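PDB 3X17: endoglucanase from Uncultured bacterium, which probably hydrolyses internal beta-1,4-glucosidic bonds of cellulose, as a glycoside hydrolase family 9 endoglucanase with an N-terminal Ig-like domain. Local coordinates for residues D118-A123 against D207-L212; A124-L129 against P504-G509. All blocks are in the same frame, centred on the assembly; numbering follows the deposited sequence.

Contact 1 (D118-A123 against D207-L212); sequences DVLYAA and DGQLHL. With CA (calcium ion), chain D.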
ATOM      1  N   ASP A 118      -8.481 -11.321   8.782  1.00 36.33           N
ATOM      2  CA  ASP A 118      -8.435 -12.016   7.511  1.00 38.60           C
ATOM      3  C   ASP A 118      -7.970 -11.100   6.385  1.00 36.81           C
ATOM      4  O   ASP A 118      -7.302 -11.557   5.470  1.00 35.13           O
ATOM      5  CB  ASP A 118      -9.805 -12.607   7.171  1.00 40.39           C
ATOM      6  CG  ASP A 118     -10.271 -13.608   8.211  1.00 43.14           C
ATOM      7  OD1 ASP A 118      -9.491 -14.529   8.548  1.00 46.32           O
ATOM      8  OD2 ASP A 118     -11.325 -13.358   8.812  1.00 49.85           O
ATOM      9  N   VAL A 119      -8.395  -9.842   6.417  1.00 34.48           N
ATOM     10  CA  VAL A 119      -7.913  -8.862   5.429  1.00 35.50           C
ATOM     11  C   VAL A 119      -6.384  -8.711   5.542  1.00 32.53           C
ATOM     12  O   VAL A 119      -5.667  -8.831   4.550  1.00 33.62           O
ATOM     13  CB  VAL A 119      -8.567  -7.472   5.619  1.00 33.54           C
ATOM     14  CG1 VAL A 119      -7.886  -6.442   4.749  1.00 35.23           C
ATOM     15  CG2 VAL A 119     -10.029  -7.533   5.306  1.00 31.53           C
ATOM     16  N   LEU A 120      -5.911  -8.390   6.741  1.00 31.50           N
ATOM     17  CA  LEU A 120      -4.469  -8.339   7.040  1.00 31.43           C
ATOM     18  C   LEU A 120      -3.716  -9.576   6.530  1.00 32.20           C
ATOM     19  O   LEU A 120      -2.679  -9.454   5.882  1.00 30.17           O
ATOM     20  CB  LEU A 120      -4.234  -8.191   8.543  1.00 30.44           C
ATOM     21  CG  LEU A 120      -2.784  -8.076   9.006  1.00 30.18           C
ATOM     22  CD1 LEU A 120      -2.067  -6.911   8.292  1.00 29.64           C
ATOM     23  CD2 LEU A 120      -2.701  -7.917  10.553  1.00 28.54           C
ATOM     24  N   TYR A 121      -4.229 -10.762   6.858  1.00 31.76           N
ATOM     25  CA  TYR A 121      -3.645 -12.029   6.404  1.00 32.40           C
ATOM     26  C   TYR A 121      -3.454 -12.036   4.884  1.00 33.17           C
ATOM     27  O   TYR A 121      -2.393 -12.368   4.380  1.00 31.21           O
ATOM     28  CB  TYR A 121      -4.558 -13.196   6.815  1.00 30.75           C
ATOM     29  CG  TYR A 121      -4.093 -14.563   6.351  1.00 33.21           C
ATOM     30  CD1 TYR A 121      -3.127 -15.268   7.057  1.00 34.30           C
ATOM     31  CD2 TYR A 121      -4.667 -15.179   5.240  1.00 37.74           C
ATOM     32  CE1 TYR A 121      -2.692 -16.529   6.627  1.00 32.05           C
ATOM     33  CE2 TYR A 121      -4.271 -16.466   4.817  1.00 35.56           C
ATOM     34  CZ  TYR A 121      -3.294 -17.134   5.531  1.00 37.59           C
ATOM     35  OH  TYR A 121      -2.880 -18.385   5.130  1.00 33.71           O
ATOM     36  N   ALA A 122      -4.520 -11.732   4.157  1.00 32.44           N
ATOM     37  CA  ALA A 122      -4.501 -11.917   2.727  1.00 32.67           C
ATOM     38  C   ALA A 122      -3.501 -10.911   2.141  1.00 32.43           C
ATOM     39  O   ALA A 122      -2.731 -11.230   1.227  1.00 32.12           O
ATOM     40  CB  ALA A 122      -5.917 -11.670   2.149  1.00 32.14           C
ATOM     41  N   ALA A 123      -3.572  -9.677   2.628  1.00 29.21           N
ATOM     42  CA  ALA A 123      -2.753  -8.609   2.078  1.00 28.05           C
ATOM     43  C   ALA A 123      -1.301  -8.867   2.351  1.00 26.78           C
ATOM     44  O   ALA A 123      -0.477  -8.587   1.509  1.00 29.59           O
ATOM     45  CB  ALA A 123      -3.157  -7.256   2.665  1.00 25.66           C
ATOM     46  N   ASP A 207       4.493 -15.080  14.908  1.00 33.17           N
ATOM     47  CA  ASP A 207       5.126 -16.245  14.293  1.00 33.70           C
ATOM     48  C   ASP A 207       4.035 -17.202  13.824  1.00 32.87           C
ATOM     49  O   ASP A 207       3.043 -17.420  14.533  1.00 31.99           O
ATOM     50  CB  ASP A 207       6.076 -16.933  15.287  1.00 34.60           C
ATOM     51  CG  ASP A 207       6.929 -18.007  14.636  1.00 38.06           C
ATOM     52  OD1 ASP A 207       7.005 -18.065  13.394  1.00 34.22           O
ATOM     53  OD2 ASP A 207       7.513 -18.828  15.371  1.00 44.86           O
ATOM     54  N   GLY A 208       4.174 -17.679  12.586  1.00 33.00           N
ATOM     55  CA  GLY A 208       3.266 -18.666  12.004  1.00 31.77           C
ATOM     56  C   GLY A 208       2.006 -18.057  11.438  1.00 31.59           C
ATOM     57  O   GLY A 208       1.245 -18.734  10.760  1.00 31.80           O
ATOM     58  N   GLN A 209       1.782 -16.772  11.692  1.00 33.20           N
ATOM     59  CA  GLN A 209       0.612 -16.072  11.140  1.00 32.45           C
ATOM     60  C   GLN A 209       0.339 -16.310   9.648  1.00 34.58           C
ATOM     61  O   GLN A 209      -0.822 -16.433   9.231  1.00 36.34           O
ATOM     62  CB  GLN A 209       0.675 -14.574  11.405  1.00 34.77           C
ATOM     63  CG  GLN A 209      -0.565 -13.814  10.849  1.00 38.45           C
ATOM     64  CD  GLN A 209      -0.370 -12.315  10.876  1.00 39.84           C
ATOM     65  OE1 GLN A 209       0.759 -11.834  10.949  1.00 44.15           O
ATOM     66  NE2 GLN A 209      -1.471 -11.565  10.848  1.00 40.54           N
ATOM     67  N   LEU A 210       1.391 -16.351   8.831  1.00 35.12           N
ATOM     68  CA  LEU A 210       1.215 -16.159   7.398  1.00 35.36           C
ATOM     69  C   LEU A 210       1.421 -17.441   6.602  1.00 36.76           C
ATOM     70  O   LEU A 210       1.446 -17.419   5.366  1.00 32.31           O
ATOM     71  CB  LEU A 210       2.149 -15.046   6.885  1.00 33.40           C
ATOM     72  CG  LEU A 210       1.802 -13.672   7.458  1.00 34.07           C
ATOM     73  CD1 LEU A 210       2.815 -12.568   7.038  1.00 29.01           C
ATOM     74  CD2 LEU A 210       0.363 -13.304   7.088  1.00 29.71           C
ATOM     75  N   HIS A 211       1.555 -18.558   7.319  1.00 38.12           N
ATOM     76  CA  HIS A 211       1.771 -19.853   6.686  1.00 37.51           C
ATOM     77  C   HIS A 211       2.867 -19.776   5.641  1.00 38.08           C
ATOM     78  O   HIS A 211       2.637 -20.013   4.450  1.00 39.37           O
ATOM     79  CB  HIS A 211       0.466 -20.357   6.096  1.00 37.37           C
ATOM     80  CG  HIS A 211      -0.618 -20.503   7.120  1.00 41.91           C
ATOM     81  ND1 HIS A 211      -1.845 -19.887   6.999  1.00 42.60           N
ATOM     82  CD2 HIS A 211      -0.598 -21.057   8.358  1.00 41.91           C
ATOM     83  CE1 HIS A 211      -2.574 -20.148   8.070  1.00 40.38           C
ATOM     84  NE2 HIS A 211      -1.841 -20.855   8.910  1.00 42.17           N
ATOM     85  N   LEU A 212       4.066 -19.475   6.112  1.00 36.42           N
ATOM     86  CA  LEU A 212       5.227 -19.273   5.252  1.00 38.91           C
ATOM     87  C   LEU A 212       6.231 -20.429   5.425  1.00 39.53           C
ATOM     88  O   LEU A 212       6.167 -21.169   6.409  1.00 39.72           O
ATOM     89  CB  LEU A 212       5.913 -17.957   5.637  1.00 37.55           C
ATOM     90  CG  LEU A 212       5.138 -16.650   5.463  1.00 37.19           C
ATOM     91  CD1 LEU A 212       6.003 -15.469   5.875  1.00 35.32           C
ATOM     92  CD2 LEU A 212       4.685 -16.487   4.032  1.00 33.73           C
TER
HETATM   93 CA    CA D 602       8.224 -16.887  11.557  1.00 56.75          CA

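Contact 2 (A124-L129 against P504-G509); sequences ARSYYL and PGLLVG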
ATOM      1  N   ALA A 124      -0.977  -9.234   3.591  1.00 27.69           N
ATOM      2  CA  ALA A 124       0.403  -9.544   3.966  1.00 29.17           C
ATOM      3  C   ALA A 124       0.942 -10.792   3.243  1.00 30.25           C
ATOM      4  O   ALA A 124       2.087 -10.814   2.786  1.00 28.55           O
ATOM      5  CB  ALA A 124       0.525  -9.705   5.474  1.00 27.66           C
ATOM      6  N   ARG A 125       0.152 -11.852   3.184  1.00 30.69           N
ATOM      7  CA  ARG A 125       0.603 -13.091   2.576  1.00 30.81           C
ATOM      8  C   ARG A 125       0.776 -12.991   1.071  1.00 31.76           C
ATOM      9  O   ARG A 125       1.480 -13.737   0.499  1.00 31.77           O
ATOM     10  CB  ARG A 125      -0.231 -14.324   2.961  1.00 33.06           C
ATOM     11  CG  ARG A 125       0.623 -15.613   2.987  1.00 34.41           C
ATOM     12  CD  ARG A 125       0.022 -16.881   3.619  1.00 39.56           C
ATOM     13  NE  ARG A 125      -0.648 -17.588   2.582  1.00 44.34           N
ATOM     14  CZ  ARG A 125      -0.291 -18.725   2.040  1.00 36.53           C
ATOM     15  NH1 ARG A 125       0.717 -19.410   2.482  1.00 38.61           N
ATOM     16  NH2 ARG A 125      -0.995 -19.162   1.059  1.00 30.77           N
ATOM     17  N   SER A 126       0.138 -12.025   0.456  1.00 31.59           N
ATOM     18  CA  SER A 126       0.287 -11.809  -0.972  1.00 32.32           C
ATOM     19  C   SER A 126       1.747 -11.573  -1.380  1.00 32.30           C
ATOM     20  O   SER A 126       2.158 -12.018  -2.443  1.00 34.60           O
ATOM     21  CB  SER A 126      -0.617 -10.655  -1.428  1.00 29.23           C
ATOM     22  OG  SER A 126      -0.046  -9.396  -1.153  1.00 29.95           O
ATOM     23  N   TYR A 127       2.552 -10.958  -0.502  1.00 31.37           N
ATOM     24  CA  TYR A 127       3.981 -10.789  -0.765  1.00 30.76           C
ATOM     25  C   TYR A 127       4.673 -12.149  -0.968  1.00 33.25           C
ATOM     26  O   TYR A 127       5.513 -12.316  -1.860  1.00 33.25           O
ATOM     27  CB  TYR A 127       4.661 -10.012   0.380  1.00 30.32           C
ATOM     28  CG  TYR A 127       4.253  -8.557   0.435  1.00 29.94           C
ATOM     29  CD1 TYR A 127       4.812  -7.644  -0.424  1.00 31.61           C
ATOM     30  CD2 TYR A 127       3.236  -8.125   1.274  1.00 26.69           C
ATOM     31  CE1 TYR A 127       4.345  -6.347  -0.496  1.00 32.93           C
ATOM     32  CE2 TYR A 127       2.803  -6.802   1.254  1.00 27.77           C
ATOM     33  CZ  TYR A 127       3.377  -5.916   0.376  1.00 29.43           C
ATOM     34  OH  TYR A 127       2.982  -4.589   0.340  1.00 28.06           O
ATOM     35  N   TYR A 128       4.352 -13.109  -0.111  1.00 32.75           N
ATOM     36  CA  TYR A 128       4.927 -14.443  -0.243  1.00 36.17           C
ATOM     37  C   TYR A 128       4.623 -14.978  -1.638  1.00 34.74           C
ATOM     38  O   TYR A 128       5.452 -15.599  -2.255  1.00 32.41           O
ATOM     39  CB  TYR A 128       4.369 -15.397   0.840  1.00 34.58           C
ATOM     40  CG  TYR A 128       4.565 -16.873   0.554  1.00 35.88           C
ATOM     41  CD1 TYR A 128       5.841 -17.420   0.437  1.00 32.71           C
ATOM     42  CD2 TYR A 128       3.466 -17.743   0.536  1.00 36.44           C
ATOM     43  CE1 TYR A 128       6.022 -18.794   0.249  1.00 37.97           C
ATOM     44  CE2 TYR A 128       3.623 -19.079   0.290  1.00 40.86           C
ATOM     45  CZ  TYR A 128       4.906 -19.613   0.189  1.00 44.25           C
ATOM     46  OH  TYR A 128       5.052 -20.968   0.013  1.00 51.31           O
ATOM     47  N   LEU A 129       3.464 -14.625  -2.167  1.00 36.29           N
ATOM     48  CA  LEU A 129       3.016 -15.188  -3.430  1.00 36.92           C
ATOM     49  C   LEU A 129       3.633 -14.415  -4.608  1.00 37.52           C
ATOM     50  O   LEU A 129       3.546 -14.842  -5.768  1.00 37.90           O
ATOM     51  CB  LEU A 129       1.491 -15.115  -3.483  1.00 35.78           C
ATOM     52  CG  LEU A 129       0.665 -16.276  -2.916  1.00 38.57           C
ATOM     53  CD1 LEU A 129       1.449 -17.355  -2.137  1.00 37.06           C
ATOM     54  CD2 LEU A 129      -0.601 -15.834  -2.229  1.00 32.99           C
ATOM     55  N   PRO A 504      -4.714 -14.211  -4.202  1.00 34.43           N
ATOM     56  CA  PRO A 504      -5.575 -13.407  -3.343  1.00 33.48           C
ATOM     57  C   PRO A 504      -4.784 -12.354  -2.547  1.00 32.84           C
ATOM     58  O   PRO A 504      -3.584 -12.534  -2.292  1.00 33.21           O
ATOM     59  CB  PRO A 504      -6.217 -14.457  -2.416  1.00 32.25           C
ATOM     60  CG  PRO A 504      -5.189 -15.562  -2.322  1.00 33.39           C
ATOM     61  CD  PRO A 504      -4.363 -15.512  -3.601  1.00 34.19           C
ATOM     62  N   GLY A 505      -5.450 -11.257  -2.191  1.00 32.28           N
ATOM     63  CA  GLY A 505      -4.930 -10.304  -1.226  1.00 30.98           C
ATOM     64  C   GLY A 505      -4.197  -9.142  -1.885  1.00 32.02           C
ATOM     65  O   GLY A 505      -3.605  -8.291  -1.190  1.00 30.84           O
ATOM     66  N   LEU A 506      -4.238  -9.077  -3.220  1.00 31.43           N
ATOM     67  CA  LEU A 506      -3.536  -7.982  -3.943  1.00 30.39           C
ATOM     68  C   LEU A 506      -4.478  -6.813  -4.220  1.00 28.16           C
ATOM     69  O   LEU A 506      -5.530  -6.981  -4.852  1.00 26.27           O
ATOM     70  CB  LEU A 506      -2.939  -8.479  -5.268  1.00 30.52           C
ATOM     71  CG  LEU A 506      -1.974  -9.657  -5.242  1.00 31.41           C
ATOM     72  CD1 LEU A 506      -1.834 -10.226  -6.659  1.00 28.63           C
ATOM     73  CD2 LEU A 506      -0.609  -9.193  -4.729  1.00 33.76           C
ATOM     74  N   LEU A 507      -4.055  -5.615  -3.828  1.00 27.72           N
ATOM     75  CA  LEU A 507      -4.795  -4.405  -4.143  1.00 29.41           C
ATOM     76  C   LEU A 507      -4.429  -3.874  -5.544  1.00 30.24           C
ATOM     77  O   LEU A 507      -3.274  -3.499  -5.788  1.00 28.77           O
ATOM     78  CB  LEU A 507      -4.482  -3.333  -3.089  1.00 29.70           C
ATOM     79  CG  LEU A 507      -5.012  -1.905  -3.271  1.00 31.18           C
ATOM     80  CD1 LEU A 507      -6.550  -1.869  -3.265  1.00 24.55           C
ATOM     81  CD2 LEU A 507      -4.469  -1.006  -2.171  1.00 27.67           C
ATOM     82  N   VAL A 508      -5.439  -3.691  -6.401  1.00 30.08           N
ATOM     83  CA  VAL A 508      -5.222  -3.044  -7.688  1.00 29.94           C
ATOM     84  C   VAL A 508      -5.175  -1.540  -7.555  1.00 30.85           C
ATOM     85  O   VAL A 508      -5.690  -0.981  -6.596  1.00 33.17           O
ATOM     86  CB  VAL A 508      -6.255  -3.465  -8.769  1.00 30.61           C
ATOM     87  CG1 VAL A 508      -6.156  -4.968  -9.056  1.00 27.60           C
ATOM     88  CG2 VAL A 508      -7.691  -3.058  -8.388  1.00 27.90           C
ATOM     89  N   GLY A 509      -4.481  -0.891  -8.486  1.00 32.43           N
ATOM     90  CA  GLY A 509      -4.345   0.557  -8.490  1.00 29.84           C
ATOM     91  C   GLY A 509      -5.649   1.329  -8.315  1.00 29.57           C
ATOM     92  O   GLY A 509      -5.672   2.337  -7.622  1.00 32.17           O
TER

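Contact 1 (D118-A123 against D207-L212)
Tyr121 of helix 115-130 reaches His211 through a single polar bond, with OH 2.6 Å from ND1. The hydroxyl meets the imidazole at its edge and in its plane; either partner could be the donor. The two rings touch rim to rim, their planes at 70°, and neither covers the other. CG of Tyr121 stands anti to the backbone N (chi1 178°), beside the carbonyl carbon, and from there the ring extends to the loop.

A second, weaker polar approach comes from the backbone: the carbonyl O of Gln209 lies in the plane of the tyrosine ring, 3.2 Å from CE1, where it faces the slightly positive rim. A phenylalanine in place of Tyr121 would probably keep this edge contact but leave ND1 of His211 without its hydroxyl mate and the imidazole freer to turn.

Packing completes the contact. CD2 of Leu210 sits 4.0 Å from CD1 of Tyr121, an apolar pair running past each other in opposite directions. The extended Gln209 chain crosses Leu120, its NE2 resting 3.9 Å from CD2 in van der Waals contact.

A type I turn spans Gly208 to His211. Next to it, Asp207 OD1 binds a calcium ion at 2.5 Å; Asp221, another calcium ligand, also accepts a bond from Leu210 N. Between 118-123 and this metal-bound loop, Tyr121 to His211 is thus the one hydrogen bond, beside looser packing.

Contact 2 (A124-L129 against P504-G509)
Ser126 OG makes its hydrogen bond to the carbonyl O of Ala123, three residues earlier, while CB and OG also pack against the loop 504-509. OG occupies the crowded position between the backbone N and the carbonyl carbon (chi1 80°), and from there it reaches back to Ala123. Gly505 O is the nearest loop acceptor, but at 3.7 Å from Ser126 OG it is not bonded to it; that carbonyl is taken up by Asn546 ND2 of helix 543-558.

No hydrogen bond spans the two segments, and shape does the work instead. CD2 of Leu506 rests against the short serine side chain, 3.6 Å from both CB and OG of Ser126, touching the carbon and the oxygen alike. The carbonyl O of Pro504 approaches the same CB at 3.6 Å. Such closeness depends on Gly505, whose CA passes nearest the serine of all the loop's alpha carbons, 5.4 Å from Ser126 CA. A beta-carbon on Gly505 would point at Ser126 CB, about 3.6 Å away, and at its backbone angles (phi 95°) would also press on the carbonyl O of Pro504.

Three residues further on, Leu129 and Pro504 cross at about a right angle, CD2 lying 4.0 Å from the ring carbon CD. Thr141, from another loop, also packs on Pro504.

The loop is also held by Thr481, at Gly505 and Leu506, and by Asn546, whose OD1 takes Leu507 N. The two segments therefore meet in the buried interior of the catalytic domain through van der Waals contact, with the serine hydroxyl and the glycine carbonyl each satisfied by a partner outside the interface.

Contacts 1 and 2 are successive uses of one element, helix 115-130 of the family 9 domain, whose fold is an (alpha/alpha)6 barrel, and their centres lie 11 Å apart. Residues 118-123 meet the calcium-binding loop and 124-129 meet 504-509, from much later in the chain. Among the contacts that join them, Arg125 NH1 reaches back to the first loop, 2.8 Å from His211 O, a probable hydrogen bond, and Ala122 CB packs 3.8 Å from Gly505 CA. Arg125 also forms a salt bridge with Asp138. The calcium is bound by Asp207 in the loop of contact 1, away from the helix, whereas contact 2 has the Leu129 side chain about 12 Å from the zinc ion.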